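Local coordinates for putative TIM-barrel metal-dependent hydrolase (Mycobacterium avium subsp. paratuberculosis S397, PDB 4DZI), which probably acts as a metal-dependent hydrolase of the amidohydrolase family, with a two-metal active site occupied by cadmium in this crystal, at residues N14-P19 / N147-E152; A165-S170 / R187-V192. All coordinates share one frame; numbering follows the deposited sequence.

How a TIM barrel ties its metal site to its outer layer can be followed through two neighbouring contacts, whose centres lie about 11 Å apart. Contact 1 runs from the end of the metal-bearing strand 9-15 out to helix 136-153; contact 2 brings together the two connections flanking helix 174-186, one following strand 163-165 and the other leading into strand 192-193. The helix of contact 1 binds both segments of contact 2: Asn147 OD1 makes a probable hydrogen bond of 2.9 Å to Ile168 N, and Asp151 OD2 a salt bridge of 2.7 Å to Arg187 NH2. Contact 1 supplies His15 to a cadmium ion, whereas the Leu191 side chain of contact 2 stays about 11 Å from one.

Contact 1 of 2, residues N14-P19 / N147-E152. With CD (cadmium ion), chain Q.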
ATOM      1  N   ASN C  14       1.818 -15.472 -21.064  1.00 10.64           N
ATOM      2  CA  ASN C  14       0.910 -15.499 -22.205  1.00 11.29           C
ATOM      3  C   ASN C  14      -0.472 -15.877 -21.708  1.00 10.42           C
ATOM      4  O   ASN C  14      -0.627 -16.441 -20.638  1.00 12.25           O
ATOM      5  CB  ASN C  14       1.387 -16.537 -23.245  1.00 13.94           C
ATOM      6  CG  ASN C  14       2.129 -15.929 -24.427  1.00 16.37           C
ATOM      7  OD1 ASN C  14       1.952 -16.385 -25.572  1.00 16.82           O
ATOM      8  ND2 ASN C  14       3.028 -14.981 -24.169  1.00 15.23           N
ATOM      9  N   HIS C  15      -1.498 -15.507 -22.480  1.00 12.20           N
ATOM     10  CA  HIS C  15      -2.883 -15.857 -22.127  1.00 10.43           C
ATOM     11  C   HIS C  15      -3.669 -16.581 -23.204  1.00 12.35           C
ATOM     12  O   HIS C  15      -3.380 -16.442 -24.385  1.00 12.44           O
ATOM     13  CB  HIS C  15      -3.648 -14.579 -21.709  1.00 11.13           C
ATOM     14  CG  HIS C  15      -3.113 -13.973 -20.447  1.00 11.86           C
ATOM     15  ND1 HIS C  15      -3.496 -14.408 -19.239  1.00 13.29           N
ATOM     16  CD2 HIS C  15      -2.132 -13.006 -20.230  1.00 13.74           C
ATOM     17  CE1 HIS C  15      -2.822 -13.743 -18.280  1.00  8.32           C
ATOM     18  NE2 HIS C  15      -1.990 -12.887 -18.871  1.00 11.27           N
ATOM     19  N   TYR C  16      -4.646 -17.366 -22.759  1.00 13.98           N
ATOM     20  CA  TYR C  16      -5.773 -17.784 -23.588  1.00 15.12           C
ATOM     21  C   TYR C  16      -6.986 -16.962 -23.135  1.00 19.44           C
ATOM     22  O   TYR C  16      -6.955 -16.290 -22.080  1.00 13.48           O
ATOM     23  CB  TYR C  16      -6.049 -19.284 -23.413  1.00 14.18           C
ATOM     24  CG  TYR C  16      -6.005 -19.706 -21.984  1.00 11.64           C
ATOM     25  CD1 TYR C  16      -7.066 -19.422 -21.104  1.00 11.93           C
ATOM     26  CD2 TYR C  16      -4.888 -20.371 -21.465  1.00 12.98           C
ATOM     27  CE1 TYR C  16      -6.999 -19.790 -19.763  1.00 14.83           C
ATOM     28  CE2 TYR C  16      -4.810 -20.733 -20.115  1.00 12.71           C
ATOM     29  CZ  TYR C  16      -5.874 -20.450 -19.273  1.00 14.22           C
ATOM     30  OH  TYR C  16      -5.819 -20.788 -17.948  1.00 16.45           O
ATOM     31  N   TYR C  17      -8.064 -17.010 -23.923  1.00 11.93           N
ATOM     32  CA  TYR C  17      -9.334 -16.450 -23.488  1.00 12.42           C
ATOM     33  C   TYR C  17     -10.235 -17.660 -23.268  1.00 13.10           C
ATOM     34  O   TYR C  17     -10.448 -18.492 -24.176  1.00 15.11           O
ATOM     35  CB  TYR C  17      -9.888 -15.512 -24.550  1.00 14.65           C
ATOM     36  CG  TYR C  17      -9.112 -14.208 -24.651  1.00 11.81           C
ATOM     37  CD1 TYR C  17      -8.920 -13.413 -23.520  1.00 14.41           C
ATOM     38  CD2 TYR C  17      -8.520 -13.787 -25.834  1.00 11.91           C
ATOM     39  CE1 TYR C  17      -8.239 -12.204 -23.576  1.00 13.68           C
ATOM     40  CE2 TYR C  17      -7.809 -12.603 -25.900  1.00 15.57           C
ATOM     41  CZ  TYR C  17      -7.658 -11.810 -24.766  1.00 12.85           C
ATOM     42  OH  TYR C  17      -6.984 -10.607 -24.852  1.00 15.17           O
ATOM     43  N   GLU C  18     -10.745 -17.811 -22.064  1.00 13.15           N
ATOM     44  CA  GLU C  18     -11.551 -19.001 -21.745  1.00 12.39           C
ATOM     45  C   GLU C  18     -12.843 -19.043 -22.527  1.00 14.12           C
ATOM     46  O   GLU C  18     -13.496 -18.037 -22.689  1.00 15.14           O
ATOM     47  CB  GLU C  18     -11.930 -19.044 -20.270  1.00 14.94           C
ATOM     48  CG  GLU C  18     -10.771 -19.172 -19.285  1.00 17.23           C
ATOM     49  CD  GLU C  18     -10.100 -17.848 -18.915  1.00 12.62           C
ATOM     50  OE1 GLU C  18     -10.278 -16.800 -19.567  1.00 14.47           O
ATOM     51  OE2 GLU C  18      -9.388 -17.858 -17.896  1.00 13.55           O
ATOM     52  N   PRO C  19     -13.244 -20.238 -22.948  1.00 15.73           N
ATOM     53  CA  PRO C  19     -14.613 -20.385 -23.445  1.00 20.32           C
ATOM     54  C   PRO C  19     -15.617 -20.267 -22.295  1.00 16.48           C
ATOM     55  O   PRO C  19     -15.253 -20.386 -21.111  1.00 14.97           O
ATOM     56  CB  PRO C  19     -14.614 -21.802 -24.020  1.00 23.32           C
ATOM     57  CG  PRO C  19     -13.612 -22.530 -23.168  1.00 21.10           C
ATOM     58  CD  PRO C  19     -12.503 -21.515 -22.956  1.00 15.84           C
ATOM     59  N   ASN C 147      -9.312 -26.609 -13.735  1.00 13.48           N
ATOM     60  CA  ASN C 147      -8.062 -27.295 -14.010  1.00 14.23           C
ATOM     61  C   ASN C 147      -8.313 -28.470 -14.964  1.00 16.65           C
ATOM     62  O   ASN C 147      -7.489 -28.731 -15.827  1.00 15.54           O
ATOM     63  CB  ASN C 147      -7.459 -27.787 -12.704  1.00 12.57           C
ATOM     64  CG  ASN C 147      -6.869 -26.665 -11.872  1.00 11.60           C
ATOM     65  OD1 ASN C 147      -6.669 -25.557 -12.360  1.00 14.65           O
ATOM     66  ND2 ASN C 147      -6.548 -26.972 -10.617  1.00 10.62           N
ATOM     67  N   LEU C 148      -9.448 -29.159 -14.808  1.00 16.46           N
ATOM     68  CA  LEU C 148      -9.815 -30.234 -15.747  1.00 19.66           C
ATOM     69  C   LEU C 148     -10.013 -29.648 -17.146  1.00 18.62           C
ATOM     70  O   LEU C 148      -9.526 -30.196 -18.132  1.00 18.19           O
ATOM     71  CB  LEU C 148     -11.095 -30.947 -15.276  1.00 16.02           C
ATOM     72  CG  LEU C 148     -10.983 -31.858 -14.034  1.00 15.42           C
ATOM     73  CD1 LEU C 148     -12.340 -32.306 -13.504  1.00 20.15           C
ATOM     74  CD2 LEU C 148     -10.133 -33.067 -14.390  1.00 21.23           C
ATOM     75  N   TRP C 149     -10.755 -28.533 -17.239  1.00 14.35           N
ATOM     76  CA  TRP C 149     -10.935 -27.869 -18.500  1.00 15.11           C
ATOM     77  C   TRP C 149      -9.597 -27.480 -19.118  1.00 13.75           C
ATOM     78  O   TRP C 149      -9.361 -27.614 -20.324  1.00 15.70           O
ATOM     79  CB  TRP C 149     -11.847 -26.618 -18.347  1.00 13.60           C
ATOM     80  CG  TRP C 149     -11.650 -25.777 -19.576  1.00 15.71           C
ATOM     81  CD1 TRP C 149     -12.197 -25.998 -20.833  1.00 16.18           C
ATOM     82  CD2 TRP C 149     -10.682 -24.681 -19.757  1.00 11.35           C
ATOM     83  NE1 TRP C 149     -11.703 -25.120 -21.735  1.00 17.92           N
ATOM     84  CE2 TRP C 149     -10.792 -24.267 -21.131  1.00 15.51           C
ATOM     85  CE3 TRP C 149      -9.799 -23.986 -18.898  1.00 12.42           C
ATOM     86  CZ2 TRP C 149     -10.023 -23.239 -21.663  1.00 15.85           C
ATOM     87  CZ3 TRP C 149      -9.038 -22.930 -19.442  1.00 12.90           C
ATOM     88  CH2 TRP C 149      -9.143 -22.573 -20.807  1.00 14.27           C
ATOM     89  N   LEU C 150      -8.696 -26.969 -18.272  1.00 13.78           N
ATOM     90  CA  LEU C 150      -7.417 -26.436 -18.771  1.00 13.91           C
ATOM     91  C   LEU C 150      -6.555 -27.557 -19.352  1.00 16.27           C
ATOM     92  O   LEU C 150      -5.940 -27.404 -20.411  1.00 14.07           O
ATOM     93  CB  LEU C 150      -6.665 -25.752 -17.632  1.00 12.91           C
ATOM     94  CG  LEU C 150      -5.304 -25.155 -17.976  1.00 13.97           C
ATOM     95  CD1 LEU C 150      -5.376 -24.002 -18.972  1.00 12.71           C
ATOM     96  CD2 LEU C 150      -4.680 -24.678 -16.647  1.00 13.48           C
ATOM     97  N   ASP C 151      -6.544 -28.678 -18.657  1.00 14.09           N
ATOM     98  CA  ASP C 151      -5.713 -29.807 -19.098  1.00 17.31           C
ATOM     99  C   ASP C 151      -6.308 -30.389 -20.383  1.00 17.90           C
ATOM    100  O   ASP C 151      -5.599 -30.926 -21.232  1.00 18.54           O
ATOM    101  CB  ASP C 151      -5.670 -30.869 -18.009  1.00 19.33           C
ATOM    102  CG  ASP C 151      -4.506 -31.888 -18.210  1.00 18.30           C
ATOM    103  OD1 ASP C 151      -3.466 -31.531 -18.807  1.00 16.99           O
ATOM    104  OD2 ASP C 151      -4.642 -33.024 -17.720  1.00 26.58           O
ATOM    105  N   GLU C 152      -7.626 -30.309 -20.501  1.00 15.14           N
ATOM    106  CA  GLU C 152      -8.285 -30.732 -21.750  1.00 15.74           C
ATOM    107  C   GLU C 152      -8.007 -29.854 -22.972  1.00 22.81           C
ATOM    108  O   GLU C 152      -7.593 -30.368 -24.039  1.00 19.12           O
ATOM    109  CB  GLU C 152      -9.782 -30.860 -21.496  1.00 18.79           C
ATOM    110  CG  GLU C 152     -10.629 -31.178 -22.723  1.00 20.36           C
ATOM    111  CD  GLU C 152     -12.034 -31.566 -22.305  1.00 37.03           C
ATOM    112  OE1 GLU C 152     -12.655 -30.785 -21.572  1.00 22.56           O
ATOM    113  OE2 GLU C 152     -12.516 -32.655 -22.667  1.00 40.98           O
TER
HETATM  114 CD    CD Q 502      -0.390 -11.718 -17.937  1.00 12.10          CD
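Just beyond the metal-binding end of barrel strand 9-15, Tyr16 and Pro19 pack against Trp149 of the surrounding helix 136-153. The indole presents the edge of its six-membered ring to a face of the Tyr16 ring, a T-shaped stack with planes 71° apart and centroids separated by 5.3 Å. Trp149 CH2 makes the approach, 3.7 Å from Tyr16 CE1. The indole reaches both the tyrosine and the proline because chi1 of Trp149 (163°) swings its CG away from the backbone N. At the phenol end, Leu150 CD1 sits 3.5 Å from Tyr16 CE2 and 3.4 Å from Tyr16 OH. Pro19 meets the indole obliquely through its ring methylenes, CD lying 3.3 Å from Trp149 CZ2 and CG 3.5 Å from Trp149 NE1. Between these neighbours, the CG of Glu18 also touches the indole, while its carboxylate is held by the backbone N atoms of Thr123 and Phe124. One residue before Tyr16, His15 NE2 binds cadmium at 2.2 Å, in a site it shares with Asp13, His230, Glu293 and Asp356. At the C-terminal end of strand 9-15, Asp13 and His15, an Asp-x-His pair, probably take the place of the His-x-His motif usual on strand one of amidohydrolase TIM barrels.

Contact 2 of 2, residues A165-S170 / R187-V192; sequences AAPIVS and RGAKLV
Pro167 and Ala166 pack against Ala189, Leu191 and Val192 where a right-handed beta-alpha-beta crossover of the TIM barrel comes back beside its starting strand, helix 174-186 lying between the two segments in sequence. Among the apolar contacts, Pro167 CG rests 3.9 Å from Ala189 CB, and Ala166 CB meets Leu191 CG at 4.0 Å. Farther along, the CG2 branch of Val169 reaches Val192 CB, also at 4.0 Å; that branch lies beside the backbone N because CG1 takes the anti position (chi1 174°). Val184 of the intervening helix packs on Pro167, Ala189 and Val192. The direct polar contacts are weak CA-H...O approaches, from Ala166 CA to Leu191 O and from Val192 CA to Pro167 O. Leu191 O is buried without a hydrogen-bonding partner, and Pro167 CD lies 3.2 Å from it. At the start of the returning segment, Gly188, with positive phi, is the C' residue of a Schellman motif that ends the helix, and Lys190 NZ donates to Gly188 O at 2.9 Å while also pairing with Asp157. A water bridges the segments, donating to Ala165 O at 3.0 Å and accepting from Lys190 N at 2.9 Å.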
ATOM      1  N   ALA C 165       0.790 -24.865 -19.271  1.00 12.71           N
ATOM      2  CA  ALA C 165      -0.477 -24.262 -18.830  1.00 12.91           C
ATOM      3  C   ALA C 165      -0.588 -24.457 -17.342  1.00 15.67           C
ATOM      4  O   ALA C 165      -0.676 -25.575 -16.870  1.00 13.90           O
ATOM      5  CB  ALA C 165      -1.673 -24.896 -19.567  1.00 14.64           C
ATOM      6  N   ALA C 166      -0.610 -23.352 -16.599  1.00 12.91           N
ATOM      7  CA  ALA C 166      -0.563 -23.415 -15.160  1.00 14.77           C
ATOM      8  C   ALA C 166      -1.951 -23.535 -14.535  1.00 13.45           C
ATOM      9  O   ALA C 166      -2.785 -22.624 -14.660  1.00 12.80           O
ATOM     10  CB  ALA C 166       0.139 -22.149 -14.646  1.00 13.73           C
ATOM     11  N   PRO C 167      -2.222 -24.654 -13.836  1.00 11.65           N
ATOM     12  CA  PRO C 167      -3.521 -24.796 -13.183  1.00 10.23           C
ATOM     13  C   PRO C 167      -3.555 -23.889 -11.938  1.00 14.48           C
ATOM     14  O   PRO C 167      -2.503 -23.408 -11.490  1.00 15.12           O
ATOM     15  CB  PRO C 167      -3.555 -26.268 -12.736  1.00 13.96           C
ATOM     16  CG  PRO C 167      -2.103 -26.627 -12.584  1.00 15.52           C
ATOM     17  CD  PRO C 167      -1.348 -25.837 -13.639  1.00 14.78           C
ATOM     18  N   ILE C 168      -4.743 -23.681 -11.393  1.00 15.73           N
ATOM     19  CA  ILE C 168      -4.883 -22.863 -10.171  1.00 13.97           C
ATOM     20  C   ILE C 168      -4.906 -23.778  -8.963  1.00 15.95           C
ATOM     21  O   ILE C 168      -5.548 -24.832  -8.999  1.00 16.68           O
ATOM     22  CB  ILE C 168      -6.170 -22.017 -10.216  1.00 15.62           C
ATOM     23  CG1 ILE C 168      -6.104 -21.004 -11.368  1.00 14.34           C
ATOM     24  CG2 ILE C 168      -6.376 -21.284  -8.882  1.00 22.55           C
ATOM     25  CD1 ILE C 168      -7.419 -20.289 -11.630  1.00 17.19           C
ATOM     26  N   VAL C 169      -4.223 -23.387  -7.888  1.00 14.95           N
ATOM     27  CA  VAL C 169      -4.386 -24.066  -6.590  1.00 13.83           C
ATOM     28  C   VAL C 169      -4.941 -23.038  -5.623  1.00 13.24           C
ATOM     29  O   VAL C 169      -4.333 -21.969  -5.451  1.00 15.85           O
ATOM     30  CB  VAL C 169      -3.078 -24.634  -6.051  1.00 14.21           C
ATOM     31  CG1 VAL C 169      -3.282 -25.187  -4.646  1.00 17.86           C
ATOM     32  CG2 VAL C 169      -2.604 -25.738  -6.998  1.00 23.02           C
ATOM     33  N   SER C 170      -6.120 -23.318  -5.063  1.00 15.57           N
ATOM     34  CA  SER C 170      -6.623 -22.522  -3.956  1.00 15.19           C
ATOM     35  C   SER C 170      -6.256 -23.214  -2.655  1.00 18.65           C
ATOM     36  O   SER C 170      -6.452 -24.430  -2.495  1.00 17.39           O
ATOM     37  CB  SER C 170      -8.143 -22.366  -3.999  1.00 13.11           C
ATOM     38  OG  SER C 170      -8.598 -21.703  -2.799  1.00 16.86           O
ATOM     39  N   ARG C 187      -0.707 -35.017 -13.312  1.00 24.79           N
ATOM     40  CA  ARG C 187      -0.948 -34.733 -14.719  1.00 23.02           C
ATOM     41  C   ARG C 187       0.196 -33.938 -15.380  1.00 26.22           C
ATOM     42  O   ARG C 187       0.079 -33.492 -16.513  1.00 26.96           O
ATOM     43  CB  ARG C 187      -2.278 -33.990 -14.903  1.00 26.11           C
ATOM     44  CG  ARG C 187      -3.534 -34.815 -14.637  1.00 29.27           C
ATOM     45  CD  ARG C 187      -4.187 -35.255 -15.948  1.00 30.71           C
ATOM     46  NE  ARG C 187      -5.489 -35.911 -15.746  1.00 82.18           N
ATOM     47  CZ  ARG C 187      -6.692 -35.392 -16.035  1.00 77.72           C
ATOM     48  NH1 ARG C 187      -7.786 -36.112 -15.798  1.00 41.40           N
ATOM     49  NH2 ARG C 187      -6.832 -34.173 -16.560  1.00 29.48           N
ATOM     50  N   GLY C 188       1.299 -33.765 -14.679  1.00 24.12           N
ATOM     51  CA  GLY C 188       2.474 -33.172 -15.286  1.00 25.28           C
ATOM     52  C   GLY C 188       2.611 -31.664 -15.187  1.00 18.38           C
ATOM     53  O   GLY C 188       3.463 -31.096 -15.828  1.00 18.95           O
ATOM     54  N   ALA C 189       1.817 -30.994 -14.342  1.00 18.54           N
ATOM     55  CA  ALA C 189       1.989 -29.537 -14.202  1.00 19.40           C
ATOM     56  C   ALA C 189       3.416 -29.175 -13.794  1.00 16.72           C
ATOM     57  O   ALA C 189       4.002 -29.833 -12.933  1.00 16.08           O
ATOM     58  CB  ALA C 189       0.992 -28.990 -13.183  1.00 18.35           C
ATOM     59  N   LYS C 190       3.926 -28.096 -14.372  1.00 14.53           N
ATOM     60  CA  LYS C 190       5.285 -27.632 -14.129  1.00 15.16           C
ATOM     61  C   LYS C 190       5.296 -26.270 -13.412  1.00 16.26           C
ATOM     62  O   LYS C 190       6.367 -25.767 -13.019  1.00 14.73           O
ATOM     63  CB  LYS C 190       6.067 -27.524 -15.449  1.00 16.17           C
ATOM     64  CG  LYS C 190       6.156 -28.834 -16.228  1.00 17.47           C
ATOM     65  CD  LYS C 190       6.797 -29.927 -15.412  1.00 18.31           C
ATOM     66  CE  LYS C 190       7.197 -31.110 -16.319  1.00 21.99           C
ATOM     67  NZ  LYS C 190       6.013 -31.740 -16.971  1.00 23.35           N
ATOM     68  N   LEU C 191       4.113 -25.672 -13.313  1.00 17.42           N
ATOM     69  CA  LEU C 191       3.942 -24.345 -12.664  1.00 13.89           C
ATOM     70  C   LEU C 191       2.507 -24.342 -12.147  1.00 14.51           C
ATOM     71  O   LEU C 191       1.601 -24.842 -12.848  1.00 15.75           O
ATOM     72  CB  LEU C 191       4.134 -23.197 -13.682  1.00 15.10           C
ATOM     73  CG  LEU C 191       3.849 -21.758 -13.205  1.00 17.11           C
ATOM     74  CD1 LEU C 191       4.813 -21.316 -12.101  1.00 16.11           C
ATOM     75  CD2 LEU C 191       3.944 -20.804 -14.385  1.00 15.91           C
ATOM     76  N   VAL C 192       2.272 -23.863 -10.918  1.00 13.94           N
ATOM     77  CA  VAL C 192       0.891 -23.725 -10.454  1.00 13.95           C
ATOM     78  C   VAL C 192       0.666 -22.259 -10.067  1.00 14.87           C
ATOM     79  O   VAL C 192       1.607 -21.586  -9.622  1.00 18.76           O
ATOM     80  CB  VAL C 192       0.556 -24.629  -9.248  1.00 26.96           C
ATOM     81  CG1 VAL C 192       0.934 -26.077  -9.542  1.00 18.70           C
ATOM     82  CG2 VAL C 192       1.272 -24.126  -8.004  1.00 24.52           C
TER
HETATM   83  O   HOH W   1       1.936 -26.854 -16.133  1.00 16.54           O